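Local coordinates for protein aspartate-semialdehyde dehydrogenase (Thermus thermophilus, PDB 2YV3) that probably catalyses the NADPH-dependent reductive dephosphorylation of L-aspartyl-4-phosphate to L-aspartate-semialdehyde, a shared step in making lysine, methionine and threonine, at residues Arg236-Val242 with Phe305-Gln311; Phe189-Ile195 with Ala229-Pro233; Arg110-Phe114 with Ala324-Leu328. Residues are numbered along the deposited sequence.

Interaction 1. Residues Arg236-Val242 with Phe305-Gln311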
ATOM      1  N   ARG A 236      10.251  10.336   1.675  1.00 29.84           N
ATOM      2  CA  ARG A 236       9.548  11.049   2.741  1.00 24.77           C
ATOM      3  C   ARG A 236       8.027  11.222   2.753  1.00 21.96           C
ATOM      4  O   ARG A 236       7.529  11.913   3.640  1.00 18.71           O
ATOM      5  CB  ARG A 236      10.198  12.436   2.905  1.00 21.26           C
ATOM      6  CG  ARG A 236      10.696  13.071   1.593  1.00 19.64           C
ATOM      7  CD  ARG A 236      11.434  14.374   1.865  1.00 12.57           C
ATOM      8  NE  ARG A 236      10.574  15.359   2.516  1.00 23.82           N
ATOM      9  CZ  ARG A 236      11.013  16.392   3.227  1.00 14.82           C
ATOM     10  NH1 ARG A 236      12.318  16.590   3.399  1.00 12.95           N
ATOM     11  NH2 ARG A 236      10.145  17.233   3.760  1.00 10.73           N
ATOM     12  N   ALA A 237       7.285  10.593   1.837  1.00 21.71           N
ATOM     13  CA  ALA A 237       5.820  10.775   1.809  1.00 20.07           C
ATOM     14  C   ALA A 237       4.912   9.603   2.233  1.00 24.59           C
ATOM     15  O   ALA A 237       5.019   8.485   1.720  1.00 32.39           O
ATOM     16  CB  ALA A 237       5.404  11.255   0.420  1.00 23.65           C
ATOM     17  N   HIS A 238       3.989   9.860   3.148  1.00 22.83           N
ATOM     18  CA  HIS A 238       3.076   8.804   3.594  1.00 22.86           C
ATOM     19  C   HIS A 238       1.797   8.686   2.767  1.00 16.23           C
ATOM     20  O   HIS A 238       1.110   9.666   2.550  1.00 19.25           O
ATOM     21  CB  HIS A 238       2.655   9.021   5.048  1.00 19.29           C
ATOM     22  CG  HIS A 238       3.643   8.530   6.060  1.00 23.16           C
ATOM     23  ND1 HIS A 238       3.447   8.677   7.417  1.00 24.93           N
ATOM     24  CD2 HIS A 238       4.835   7.906   5.919  1.00 29.04           C
ATOM     25  CE1 HIS A 238       4.476   8.170   8.069  1.00 26.10           C
ATOM     26  NE2 HIS A 238       5.333   7.696   7.183  1.00 34.09           N
ATOM     27  N   ALA A 239       1.472   7.475   2.323  1.00 22.56           N
ATOM     28  CA  ALA A 239       0.244   7.245   1.566  1.00 25.57           C
ATOM     29  C   ALA A 239      -0.731   6.398   2.391  1.00 27.59           C
ATOM     30  O   ALA A 239      -0.321   5.551   3.179  1.00 29.97           O
ATOM     31  CB  ALA A 239       0.561   6.540   0.272  1.00 20.87           C
ATOM     32  N   GLU A 240      -2.026   6.632   2.237  1.00 24.85           N
ATOM     33  CA  GLU A 240      -2.986   5.825   2.982  1.00 36.52           C
ATOM     34  C   GLU A 240      -4.377   5.734   2.355  1.00 31.82           C
ATOM     35  O   GLU A 240      -5.151   6.684   2.404  1.00 35.69           O
ATOM     36  CB  GLU A 240      -3.084   6.309   4.444  1.00 34.39           C
ATOM     37  CG  GLU A 240      -2.865   7.806   4.652  1.00 35.92           C
ATOM     38  CD  GLU A 240      -3.161   8.259   6.082  1.00 37.08           C
ATOM     39  OE1 GLU A 240      -4.330   8.143   6.526  1.00 36.24           O
ATOM     40  OE2 GLU A 240      -2.222   8.732   6.754  1.00 24.30           O
ATOM     41  N   ALA A 241      -4.679   4.586   1.757  1.00 20.29           N
ATOM     42  CA  ALA A 241      -5.981   4.379   1.142  1.00 16.96           C
ATOM     43  C   ALA A 241      -6.997   4.341   2.267  1.00 22.11           C
ATOM     44  O   ALA A 241      -6.977   3.439   3.105  1.00 22.16           O
ATOM     45  CB  ALA A 241      -6.001   3.064   0.365  1.00 27.28           C
ATOM     46  N   VAL A 242      -7.889   5.323   2.280  1.00 21.57           N
ATOM     47  CA  VAL A 242      -8.888   5.430   3.331  1.00 22.98           C
ATOM     48  C   VAL A 242     -10.296   5.010   2.906  1.00 24.88           C
ATOM     49  O   VAL A 242     -10.634   5.020   1.729  1.00 32.31           O
ATOM     50  CB  VAL A 242      -8.905   6.873   3.878  1.00 20.22           C
ATOM     51  CG1 VAL A 242      -9.892   7.001   5.037  1.00 25.59           C
ATOM     52  CG2 VAL A 242      -7.505   7.260   4.318  1.00  9.98           C
ATOM     53  N   PHE A 305     -11.324   7.209  -0.340  1.00 15.07           N
ATOM     54  CA  PHE A 305     -10.410   8.229  -0.827  1.00 17.46           C
ATOM     55  C   PHE A 305      -8.981   7.795  -0.574  1.00 20.14           C
ATOM     56  O   PHE A 305      -8.752   6.806   0.102  1.00 13.66           O
ATOM     57  CB  PHE A 305     -10.668   9.605  -0.192  1.00 23.18           C
ATOM     58  CG  PHE A 305     -11.064   9.559   1.259  1.00 36.14           C
ATOM     59  CD1 PHE A 305     -12.368   9.203   1.629  1.00 37.62           C
ATOM     60  CD2 PHE A 305     -10.157   9.919   2.256  1.00 32.18           C
ATOM     61  CE1 PHE A 305     -12.766   9.213   2.958  1.00 21.61           C
ATOM     62  CE2 PHE A 305     -10.545   9.931   3.597  1.00 34.11           C
ATOM     63  CZ  PHE A 305     -11.861   9.576   3.944  1.00 36.94           C
ATOM     64  N   PHE A 306      -8.035   8.530  -1.160  1.00 25.05           N
ATOM     65  CA  PHE A 306      -6.601   8.269  -1.034  1.00 15.78           C
ATOM     66  C   PHE A 306      -6.000   9.574  -0.530  1.00  7.17           C
ATOM     67  O   PHE A 306      -6.464  10.644  -0.874  1.00 10.81           O
ATOM     68  CB  PHE A 306      -6.001   7.911  -2.403  1.00 26.62           C
ATOM     69  CG  PHE A 306      -4.631   7.290  -2.331  1.00 18.20           C
ATOM     70  CD1 PHE A 306      -4.457   6.017  -1.801  1.00 11.83           C
ATOM     71  CD2 PHE A 306      -3.515   7.985  -2.776  1.00 27.96           C
ATOM     72  CE1 PHE A 306      -3.193   5.441  -1.708  1.00 14.34           C
ATOM     73  CE2 PHE A 306      -2.232   7.417  -2.690  1.00 32.09           C
ATOM     74  CZ  PHE A 306      -2.080   6.136  -2.149  1.00 22.48           C
ATOM     75  N   VAL A 307      -4.959   9.496   0.275  1.00 11.51           N
ATOM     76  CA  VAL A 307      -4.383  10.713   0.813  1.00 15.01           C
ATOM     77  C   VAL A 307      -2.877  10.679   0.896  1.00 12.98           C
ATOM     78  O   VAL A 307      -2.276   9.645   1.158  1.00 24.54           O
ATOM     79  CB  VAL A 307      -4.938  10.992   2.231  1.00 28.28           C
ATOM     80  CG1 VAL A 307      -4.591  12.400   2.657  1.00 33.97           C
ATOM     81  CG2 VAL A 307      -6.464  10.775   2.255  1.00 34.10           C
ATOM     82  N   VAL A 308      -2.251  11.815   0.672  1.00  7.11           N
ATOM     83  CA  VAL A 308      -0.816  11.854   0.774  1.00 12.38           C
ATOM     84  C   VAL A 308      -0.418  13.141   1.485  1.00 16.90           C
ATOM     85  O   VAL A 308      -1.028  14.185   1.294  1.00 24.74           O
ATOM     86  CB  VAL A 308      -0.168  11.755  -0.633  1.00 16.72           C
ATOM     87  CG1 VAL A 308       1.257  11.237  -0.537  1.00 10.64           C
ATOM     88  CG2 VAL A 308      -0.975  10.810  -1.489  1.00 22.89           C
ATOM     89  N   GLY A 309       0.590  13.053   2.336  1.00 20.89           N
ATOM     90  CA  GLY A 309       1.060  14.224   3.050  1.00 25.85           C
ATOM     91  C   GLY A 309       2.522  14.004   3.320  1.00 17.40           C
ATOM     92  O   GLY A 309       2.931  12.868   3.502  1.00 12.39           O
ATOM     93  N   ASP A 310       3.309  15.072   3.330  1.00 18.11           N
ATOM     94  CA  ASP A 310       4.734  14.922   3.581  1.00 17.61           C
ATOM     95  C   ASP A 310       4.878  14.481   5.022  1.00 18.10           C
ATOM     96  O   ASP A 310       4.321  15.101   5.926  1.00 12.93           O
ATOM     97  CB  ASP A 310       5.483  16.235   3.362  1.00 13.30           C
ATOM     98  CG  ASP A 310       6.978  16.088   3.589  1.00 26.93           C
ATOM     99  OD1 ASP A 310       7.736  15.866   2.613  1.00 34.36           O
ATOM    100  OD2 ASP A 310       7.397  16.172   4.760  1.00 30.56           O
ATOM    101  N   GLN A 311       5.632  13.406   5.225  1.00 20.79           N
ATOM    102  CA  GLN A 311       5.834  12.830   6.551  1.00 26.83           C
ATOM    103  C   GLN A 311       6.728  13.644   7.505  1.00 28.99           C
ATOM    104  O   GLN A 311       6.516  13.627   8.713  1.00 36.19           O
ATOM    105  CB  GLN A 311       6.365  11.408   6.381  1.00 33.40           C
ATOM    106  CG  GLN A 311       6.429  10.588   7.644  1.00 27.21           C
ATOM    107  CD  GLN A 311       7.678  10.848   8.448  1.00 41.47           C
ATOM    108  OE1 GLN A 311       8.742  11.152   7.889  1.00 47.12           O
ATOM    109  NE2 GLN A 311       7.572  10.714   9.773  1.00 44.82           N
TER

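Interaction 2. Residues Phe189-Ile195 with Ala229-Pro233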
ATOM      1  N   PHE A 189      12.675  -2.597  -2.876  1.00 19.45           N
ATOM      2  CA  PHE A 189      11.751  -3.384  -3.693  1.00 13.65           C
ATOM      3  C   PHE A 189      10.934  -4.364  -2.875  1.00 12.08           C
ATOM      4  O   PHE A 189      10.866  -5.551  -3.171  1.00  8.76           O
ATOM      5  CB  PHE A 189      12.538  -4.107  -4.780  1.00 15.01           C
ATOM      6  CG  PHE A 189      13.031  -3.192  -5.846  1.00 12.91           C
ATOM      7  CD1 PHE A 189      12.136  -2.616  -6.740  1.00 11.50           C
ATOM      8  CD2 PHE A 189      14.369  -2.854  -5.927  1.00 14.00           C
ATOM      9  CE1 PHE A 189      12.573  -1.714  -7.699  1.00  7.56           C
ATOM     10  CE2 PHE A 189      14.816  -1.950  -6.885  1.00 20.48           C
ATOM     11  CZ  PHE A 189      13.915  -1.379  -7.772  1.00 20.45           C
ATOM     12  N   ASN A 190      10.282  -3.861  -1.848  1.00 12.95           N
ATOM     13  CA  ASN A 190       9.520  -4.753  -1.003  1.00 21.31           C
ATOM     14  C   ASN A 190       8.639  -3.978  -0.039  1.00 30.60           C
ATOM     15  O   ASN A 190       8.768  -2.762   0.091  1.00 38.43           O
ATOM     16  CB  ASN A 190      10.508  -5.618  -0.231  1.00 20.74           C
ATOM     17  CG  ASN A 190       9.832  -6.564   0.718  1.00 28.89           C
ATOM     18  OD1 ASN A 190       8.903  -7.270   0.344  1.00 22.40           O
ATOM     19  ND2 ASN A 190      10.305  -6.595   1.961  1.00 34.10           N
ATOM     20  N   VAL A 191       7.728  -4.659   0.638  1.00 19.68           N
ATOM     21  CA  VAL A 191       6.919  -3.944   1.601  1.00 20.29           C
ATOM     22  C   VAL A 191       6.900  -4.771   2.873  1.00 20.28           C
ATOM     23  O   VAL A 191       6.909  -6.000   2.814  1.00 23.44           O
ATOM     24  CB  VAL A 191       5.481  -3.647   1.048  1.00 22.32           C
ATOM     25  CG1 VAL A 191       5.595  -2.767  -0.179  1.00  1.00           C
ATOM     26  CG2 VAL A 191       4.719  -4.942   0.729  1.00 20.27           C
ATOM     27  N   ILE A 192       6.898  -4.089   4.016  1.00 15.76           N
ATOM     28  CA  ILE A 192       6.933  -4.746   5.327  1.00  9.57           C
ATOM     29  C   ILE A 192       5.634  -4.452   6.046  1.00 12.38           C
ATOM     30  O   ILE A 192       5.438  -3.342   6.511  1.00 20.76           O
ATOM     31  CB  ILE A 192       8.101  -4.173   6.198  1.00  7.21           C
ATOM     32  CG1 ILE A 192       9.390  -4.134   5.390  1.00  2.71           C
ATOM     33  CG2 ILE A 192       8.363  -5.055   7.400  1.00 10.28           C
ATOM     34  CD1 ILE A 192      10.299  -3.061   5.804  1.00 10.67           C
ATOM     35  N   PRO A 193       4.724  -5.436   6.147  1.00 19.06           N
ATOM     36  CA  PRO A 193       3.458  -5.175   6.842  1.00 17.48           C
ATOM     37  C   PRO A 193       3.747  -5.112   8.347  1.00 21.82           C
ATOM     38  O   PRO A 193       3.083  -5.731   9.167  1.00 11.80           O
ATOM     39  CB  PRO A 193       2.611  -6.372   6.443  1.00  9.31           C
ATOM     40  CG  PRO A 193       3.626  -7.456   6.381  1.00 14.71           C
ATOM     41  CD  PRO A 193       4.774  -6.826   5.664  1.00  9.73           C
ATOM     42  N   HIS A 194       4.758  -4.334   8.691  1.00 21.13           N
ATOM     43  CA  HIS A 194       5.170  -4.213  10.065  1.00 29.12           C
ATOM     44  C   HIS A 194       5.821  -2.856  10.327  1.00 30.82           C
ATOM     45  O   HIS A 194       6.943  -2.608   9.913  1.00 37.28           O
ATOM     46  CB  HIS A 194       6.144  -5.359  10.364  1.00 32.54           C
ATOM     47  CG  HIS A 194       6.615  -5.418  11.784  1.00 30.21           C
ATOM     48  ND1 HIS A 194       7.425  -6.431  12.250  1.00 32.31           N
ATOM     49  CD2 HIS A 194       6.427  -4.576  12.828  1.00 21.41           C
ATOM     50  CE1 HIS A 194       7.719  -6.208  13.518  1.00 34.51           C
ATOM     51  NE2 HIS A 194       7.126  -5.089  13.893  1.00 26.97           N
ATOM     52  N   ILE A 195       5.116  -1.958  11.000  1.00 35.05           N
ATOM     53  CA  ILE A 195       5.723  -0.670  11.281  1.00 36.45           C
ATOM     54  C   ILE A 195       6.233  -0.603  12.708  1.00 35.88           C
ATOM     55  O   ILE A 195       7.426  -0.395  12.916  1.00 31.13           O
ATOM     56  CB  ILE A 195       4.758   0.507  11.007  1.00 45.73           C
ATOM     57  CG1 ILE A 195       4.593   0.699   9.490  1.00 33.57           C
ATOM     58  CG2 ILE A 195       5.302   1.797  11.646  1.00 46.40           C
ATOM     59  CD1 ILE A 195       5.878   1.074   8.754  1.00 22.72           C
ATOM     60  N   ALA A 229      -0.647  -0.710   8.982  1.00  8.14           N
ATOM     61  CA  ALA A 229       0.504   0.117   8.670  1.00 17.24           C
ATOM     62  C   ALA A 229       1.503  -0.664   7.831  1.00 17.07           C
ATOM     63  O   ALA A 229       2.004  -1.702   8.263  1.00 26.42           O
ATOM     64  CB  ALA A 229       1.173   0.610   9.969  1.00 13.51           C
ATOM     65  N   VAL A 230       1.790  -0.187   6.626  1.00 17.24           N
ATOM     66  CA  VAL A 230       2.763  -0.888   5.803  1.00 17.86           C
ATOM     67  C   VAL A 230       3.862   0.051   5.350  1.00 20.33           C
ATOM     68  O   VAL A 230       3.595   1.179   4.944  1.00 25.95           O
ATOM     69  CB  VAL A 230       2.115  -1.565   4.604  1.00  7.84           C
ATOM     70  CG1 VAL A 230       3.167  -2.417   3.864  1.00 18.28           C
ATOM     71  CG2 VAL A 230       0.947  -2.427   5.078  1.00 12.15           C
ATOM     72  N   ARG A 231       5.098  -0.424   5.470  1.00 14.57           N
ATOM     73  CA  ARG A 231       6.298   0.326   5.120  1.00 22.25           C
ATOM     74  C   ARG A 231       6.551   0.065   3.636  1.00 22.00           C
ATOM     75  O   ARG A 231       6.333  -1.049   3.180  1.00 32.27           O
ATOM     76  CB  ARG A 231       7.470  -0.196   5.979  1.00 23.78           C
ATOM     77  CG  ARG A 231       8.835   0.465   5.772  1.00 20.84           C
ATOM     78  CD  ARG A 231       8.908   1.891   6.329  1.00 23.43           C
ATOM     79  NE  ARG A 231       9.181   1.987   7.761  1.00  9.80           N
ATOM     80  CZ  ARG A 231       8.659   2.938   8.538  1.00 21.62           C
ATOM     81  NH1 ARG A 231       7.843   3.839   8.007  1.00 12.15           N
ATOM     82  NH2 ARG A 231       8.955   3.019   9.833  1.00  8.50           N
ATOM     83  N   VAL A 232       6.992   1.066   2.876  1.00 17.35           N
ATOM     84  CA  VAL A 232       7.251   0.854   1.449  1.00 18.09           C
ATOM     85  C   VAL A 232       8.438   1.663   0.964  1.00 15.91           C
ATOM     86  O   VAL A 232       8.879   2.593   1.627  1.00 18.13           O
ATOM     87  CB  VAL A 232       6.038   1.215   0.575  1.00 23.26           C
ATOM     88  CG1 VAL A 232       4.797   0.484   1.083  1.00 26.11           C
ATOM     89  CG2 VAL A 232       5.832   2.739   0.561  1.00 15.46           C
ATOM     90  N   PRO A 233       8.967   1.322  -0.214  1.00 14.46           N
ATOM     91  CA  PRO A 233      10.125   2.043  -0.753  1.00 18.53           C
ATOM     92  C   PRO A 233       9.850   3.465  -1.221  1.00 19.56           C
ATOM     93  O   PRO A 233       9.699   3.731  -2.409  1.00 21.18           O
ATOM     94  CB  PRO A 233      10.604   1.134  -1.887  1.00  8.32           C
ATOM     95  CG  PRO A 233      10.106  -0.198  -1.487  1.00 12.85           C
ATOM     96  CD  PRO A 233       8.716   0.112  -1.000  1.00 10.85           C
TER

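Interaction 3. Residues Arg110-Phe114 with Ala324-Leu328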
ATOM      1  N   ARG A 110      -7.619  23.424  17.680  1.00 37.78           N
ATOM      2  CA  ARG A 110      -6.746  24.537  18.100  1.00 22.40           C
ATOM      3  C   ARG A 110      -7.178  25.011  19.476  1.00 28.81           C
ATOM      4  O   ARG A 110      -6.363  25.469  20.284  1.00 28.87           O
ATOM      5  CB  ARG A 110      -6.869  25.696  17.118  1.00 29.24           C
ATOM      6  CG  ARG A 110      -6.427  27.067  17.622  1.00 17.20           C
ATOM      7  CD  ARG A 110      -6.912  28.138  16.629  1.00 33.72           C
ATOM      8  NE  ARG A 110      -6.470  29.493  16.951  1.00 38.04           N
ATOM      9  CZ  ARG A 110      -6.624  30.071  18.138  1.00 43.15           C
ATOM     10  NH1 ARG A 110      -7.212  29.405  19.129  1.00 43.04           N
ATOM     11  NH2 ARG A 110      -6.196  31.315  18.338  1.00 27.83           N
ATOM     12  N   GLU A 111      -8.480  24.904  19.714  1.00 27.14           N
ATOM     13  CA  GLU A 111      -9.095  25.274  20.977  1.00 27.26           C
ATOM     14  C   GLU A 111      -8.339  24.662  22.160  1.00 29.15           C
ATOM     15  O   GLU A 111      -8.225  25.272  23.220  1.00 38.00           O
ATOM     16  CB  GLU A 111     -10.551  24.789  20.987  1.00 40.29           C
ATOM     17  CG  GLU A 111     -10.843  23.655  19.969  1.00 34.77           C
ATOM     18  CD  GLU A 111     -11.223  24.182  18.591  1.00 37.64           C
ATOM     19  OE1 GLU A 111     -12.344  24.723  18.461  1.00 36.72           O
ATOM     20  OE2 GLU A 111     -10.407  24.067  17.645  1.00 38.96           O
ATOM     21  N   LYS A 112      -7.814  23.457  21.976  1.00 38.28           N
ATOM     22  CA  LYS A 112      -7.079  22.782  23.046  1.00 38.64           C
ATOM     23  C   LYS A 112      -5.735  23.410  23.413  1.00 35.91           C
ATOM     24  O   LYS A 112      -5.259  23.213  24.523  1.00 37.09           O
ATOM     25  CB  LYS A 112      -6.882  21.302  22.697  1.00 39.59           C
ATOM     26  CG  LYS A 112      -8.183  20.574  22.336  1.00 43.82           C
ATOM     27  CD  LYS A 112      -9.312  20.904  23.319  1.00 51.18           C
ATOM     28  CE  LYS A 112     -10.680  20.323  22.876  1.00 66.41           C
ATOM     29  NZ  LYS A 112     -11.217  20.772  21.528  1.00 55.49           N
ATOM     30  N   ILE A 113      -5.126  24.161  22.497  1.00 33.49           N
ATOM     31  CA  ILE A 113      -3.836  24.798  22.770  1.00 31.96           C
ATOM     32  C   ILE A 113      -3.843  25.579  24.086  1.00 35.65           C
ATOM     33  O   ILE A 113      -2.858  25.609  24.828  1.00 39.54           O
ATOM     34  CB  ILE A 113      -3.435  25.802  21.643  1.00 31.25           C
ATOM     35  CG1 ILE A 113      -3.050  25.053  20.359  1.00 30.50           C
ATOM     36  CG2 ILE A 113      -2.296  26.685  22.109  1.00  8.89           C
ATOM     37  CD1 ILE A 113      -2.479  25.946  19.269  1.00 10.87           C
ATOM     38  N   PHE A 114      -4.963  26.211  24.388  1.00 38.11           N
ATOM     39  CA  PHE A 114      -5.018  27.020  25.586  1.00 35.42           C
ATOM     40  C   PHE A 114      -5.581  26.259  26.778  1.00 36.03           C
ATOM     41  O   PHE A 114      -5.847  26.829  27.843  1.00 34.29           O
ATOM     42  CB  PHE A 114      -5.794  28.296  25.264  1.00 30.82           C
ATOM     43  CG  PHE A 114      -5.362  28.937  23.965  1.00 28.40           C
ATOM     44  CD1 PHE A 114      -4.075  29.457  23.825  1.00 35.55           C
ATOM     45  CD2 PHE A 114      -6.206  28.941  22.855  1.00 23.34           C
ATOM     46  CE1 PHE A 114      -3.633  29.961  22.602  1.00 28.39           C
ATOM     47  CE2 PHE A 114      -5.773  29.441  21.635  1.00 27.05           C
ATOM     48  CZ  PHE A 114      -4.484  29.951  21.506  1.00 28.54           C
ATOM     49  N   ALA A 324       2.445  29.068  16.317  1.00 33.46           N
ATOM     50  CA  ALA A 324       1.964  30.226  15.577  1.00 35.04           C
ATOM     51  C   ALA A 324       0.562  30.546  16.081  1.00 34.43           C
ATOM     52  O   ALA A 324       0.162  31.705  16.100  1.00 50.17           O
ATOM     53  CB  ALA A 324       1.923  29.924  14.089  1.00 39.32           C
ATOM     54  N   GLU A 325      -0.172  29.516  16.491  1.00 29.62           N
ATOM     55  CA  GLU A 325      -1.521  29.691  17.006  1.00 26.95           C
ATOM     56  C   GLU A 325      -1.445  30.070  18.474  1.00 30.50           C
ATOM     57  O   GLU A 325      -2.209  30.917  18.939  1.00 30.67           O
ATOM     58  CB  GLU A 325      -2.356  28.408  16.880  1.00 32.75           C
ATOM     59  CG  GLU A 325      -2.433  27.764  15.494  1.00 37.59           C
ATOM     60  CD  GLU A 325      -2.449  28.764  14.356  1.00 43.10           C
ATOM     61  OE1 GLU A 325      -3.092  29.824  14.492  1.00 43.20           O
ATOM     62  OE2 GLU A 325      -1.821  28.483  13.310  1.00 53.64           O
ATOM     63  N   GLU A 326      -0.545  29.422  19.214  1.00 34.42           N
ATOM     64  CA  GLU A 326      -0.390  29.739  20.624  1.00 32.80           C
ATOM     65  C   GLU A 326      -0.467  31.257  20.652  1.00 39.35           C
ATOM     66  O   GLU A 326      -1.261  31.832  21.391  1.00 47.65           O
ATOM     67  CB  GLU A 326       0.960  29.231  21.155  1.00 32.66           C
ATOM     68  CG  GLU A 326       1.818  30.277  21.859  1.00 34.06           C
ATOM     69  CD  GLU A 326       2.352  29.813  23.203  1.00 34.05           C
ATOM     70  OE1 GLU A 326       1.543  29.352  24.039  1.00 39.28           O
ATOM     71  OE2 GLU A 326       3.575  29.923  23.432  1.00 27.89           O
ATOM     72  N   TRP A 327       0.338  31.894  19.809  1.00 44.00           N
ATOM     73  CA  TRP A 327       0.340  33.347  19.682  1.00 49.00           C
ATOM     74  C   TRP A 327      -1.094  33.880  19.680  1.00 47.27           C
ATOM     75  O   TRP A 327      -1.412  34.818  20.394  1.00 55.51           O
ATOM     76  CB  TRP A 327       1.012  33.756  18.376  1.00 58.92           C
ATOM     77  CG  TRP A 327       2.504  33.734  18.403  1.00 63.84           C
ATOM     78  CD1 TRP A 327       3.324  32.638  18.467  1.00 57.91           C
ATOM     79  CD2 TRP A 327       3.362  34.876  18.335  1.00 64.08           C
ATOM     80  NE1 TRP A 327       4.641  33.035  18.436  1.00 47.05           N
ATOM     81  CE2 TRP A 327       4.693  34.403  18.357  1.00 59.95           C
ATOM     82  CE3 TRP A 327       3.132  36.259  18.259  1.00 60.42           C
ATOM     83  CZ2 TRP A 327       5.797  35.267  18.302  1.00 69.18           C
ATOM     84  CZ3 TRP A 327       4.229  37.120  18.208  1.00 66.32           C
ATOM     85  CH2 TRP A 327       5.547  36.618  18.229  1.00 66.62           C
ATOM     86  N   LEU A 328      -1.952  33.290  18.859  1.00 37.56           N
ATOM     87  CA  LEU A 328      -3.351  33.705  18.795  1.00 42.64           C
ATOM     88  C   LEU A 328      -4.085  33.402  20.123  1.00 48.47           C
ATOM     89  O   LEU A 328      -3.404  33.389  21.167  1.00 43.81           O
ATOM     90  CB  LEU A 328      -4.045  32.998  17.623  1.00 41.27           C
ATOM     91  CG  LEU A 328      -3.711  33.486  16.207  1.00 45.10           C
ATOM     92  CD1 LEU A 328      -3.938  32.373  15.203  1.00 36.31           C
ATOM     93  CD2 LEU A 328      -4.564  34.697  15.864  1.00 33.97           C
TER

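Interaction 1. Residues Arg236-Val242 with Phe305-Gln311
Arg236 opens the contact just before its strand begins. Its NE donates to Asp310 OD1 at 2.9 Å and its NH2 to the same OD1 at 3.0 Å, a salt bridge at the edge of the guanidinium; NH1 forms a second salt bridge with Glu15. Its backbone O accepts from Gln311 N at 2.9 Å. From Ala237 on, the two strands run antiparallel, axes 4.7 Å apart and directions 161° apart. Ala237 and Asp310 form a non-hydrogen-bonded pair, CA to CA 4.6 Å. At His238 the backbone N bonds Gly309 O at 3.2 Å, answered by a weak bond from Gly309 N to His238 O at 3.4 Å. Gln311 CG sits 3.2 Å from the centroid of the His238 ring, a CH-pi contact over its face. His238 is the predicted proton acceptor and lies beside Cys125, the predicted acyl-thioester residue; Gln311, a predicted NADP(+)-binding residue, hydrogen-bonds to Ser155 OG through its OE1. Ala239 turns to the other face, its CB 3.6 Å from Phe306 CZ. Glu240 N reaches Val307 O at 3.2 Å, and Ala241 CB again meets the Phe306 ring, 4.0 Å from CD1. Val242 closes the run: its N bonds Phe305 O at 2.8 Å and its CB lies over the Phe305 ring face. These are inner strands of the mixed sheet, between strands 143-151 and 288-295. Helix 125-141 packs on the His238, Glu240 and Val242 face, while Ala239, Ala241 and Phe306 meet the second subunit.

Interaction 2. Residues Phe189-Ile195 with Ala229-Pro233
Two backbone hydrogen bonds hold these loops together: Arg231 N to Ile192 O, 3.1 Å and almost perfectly straight, and Ile192 N to Arg231 O, 3.2 Å. They make Ile192 and Arg231 a single antiparallel bridge between two segments that otherwise have no regular structure. Next to it, Val191 CA adds a CA-H...O contact to Arg231 O at 3.3 Å. The chain then bends away at Pro193, the centre of an inverse gamma turn, which brings Ile195 back against the other loop. There Ile195 CG1 packs on Ala229 CB at 3.5 Å, while its CD1 lies over one face of the Arg231 guanidinium, 3.4 Å from CZ. Ile192 CD1 touches the aliphatic part of the same arginine, 3.8 Å from Arg231 CG. Apolar packing continues along Val191, with CB 3.8 Å from Val230 CG1 and CG1 3.6 Å from Val232 CG1. Farther along, Asn190 O approaches Pro233 CD at 3.1 Å. The outward side of the 189-195 loop belongs to the dimer interface: Asn190 OD1 accepts from Leu280 N of the second subunit, and His194 ND1 is hydrogen-bonded to Tyr276 OH of that subunit. Backbone bonds tie Val230 and Val232 to Gln152, predicted to bind substrate. Arg231 is likewise predicted to bind substrate, and the chemistry suits that role: the bridge fixes its backbone, and neither Ile195 nor Ile192 offers its side chain a counter-charge, consistent with a positive charge available for an anionic substrate.

Interaction 3. Residues Arg110-Phe114 with Ala324-Leu328
Three side chains of 110-114 reach across to the C-terminal end of helix 319-327. Arg110 is extended, with chi1 to chi3 all t, and this brings its guanidinium near Glu325. Its charge does not close a salt bridge: Arg110 NE stays 4.2 Å from Glu325 OE1, and the place of Glu325 OE1 is less sure. Ile113, an m,t rotamer, points its CA-to-CB bond toward the helix, and its CD1 lies 3.4 Å from Glu325 CB; its CG2 comes within 3.9 Å of Glu326 CA. Phe114 starts out sideways, but chi1 near -46° swings its ring round to present an edge to the end of the helix. Phe114 CE1 lies 3.3 Å from Glu326 O, and Phe114 CZ is 3.6 Å from Glu325 O. Residues 110-113 have helix-like backbone angles, with Ile113 N bonded to Arg110 O at 2.9 Å, which sets Arg110 and Ile113 on the side of the helix. Trp327, pointing away from this contact, meets Phe25 of the nucleotide-binding domain. With 267 Å² buried and some atoms crowded in the model, this is a modest surface contact that rests mainly on van der Waals packing, with at most a long-range charge attraction, not on directed bonds.

In the fold
Interactions 1 and 2 follow one another along the chain and belong to the same dimerisation domain, their centres 14 Å apart; segment 229-233 runs almost directly into segment 236-242. Interaction 1 holds the predicted proton acceptor His238 and interaction 2 the predicted substrate-binding residue Arg231, and both touch the second subunit, consistent with one catalytic region built close to the dimer interface. Interaction 3 stands apart, its centre 26 Å from that of interaction 1 and 36 Å from that of interaction 2, across the chain's centre. It joins the C-terminal helix to the nucleotide-binding domain, away from the predicted sites.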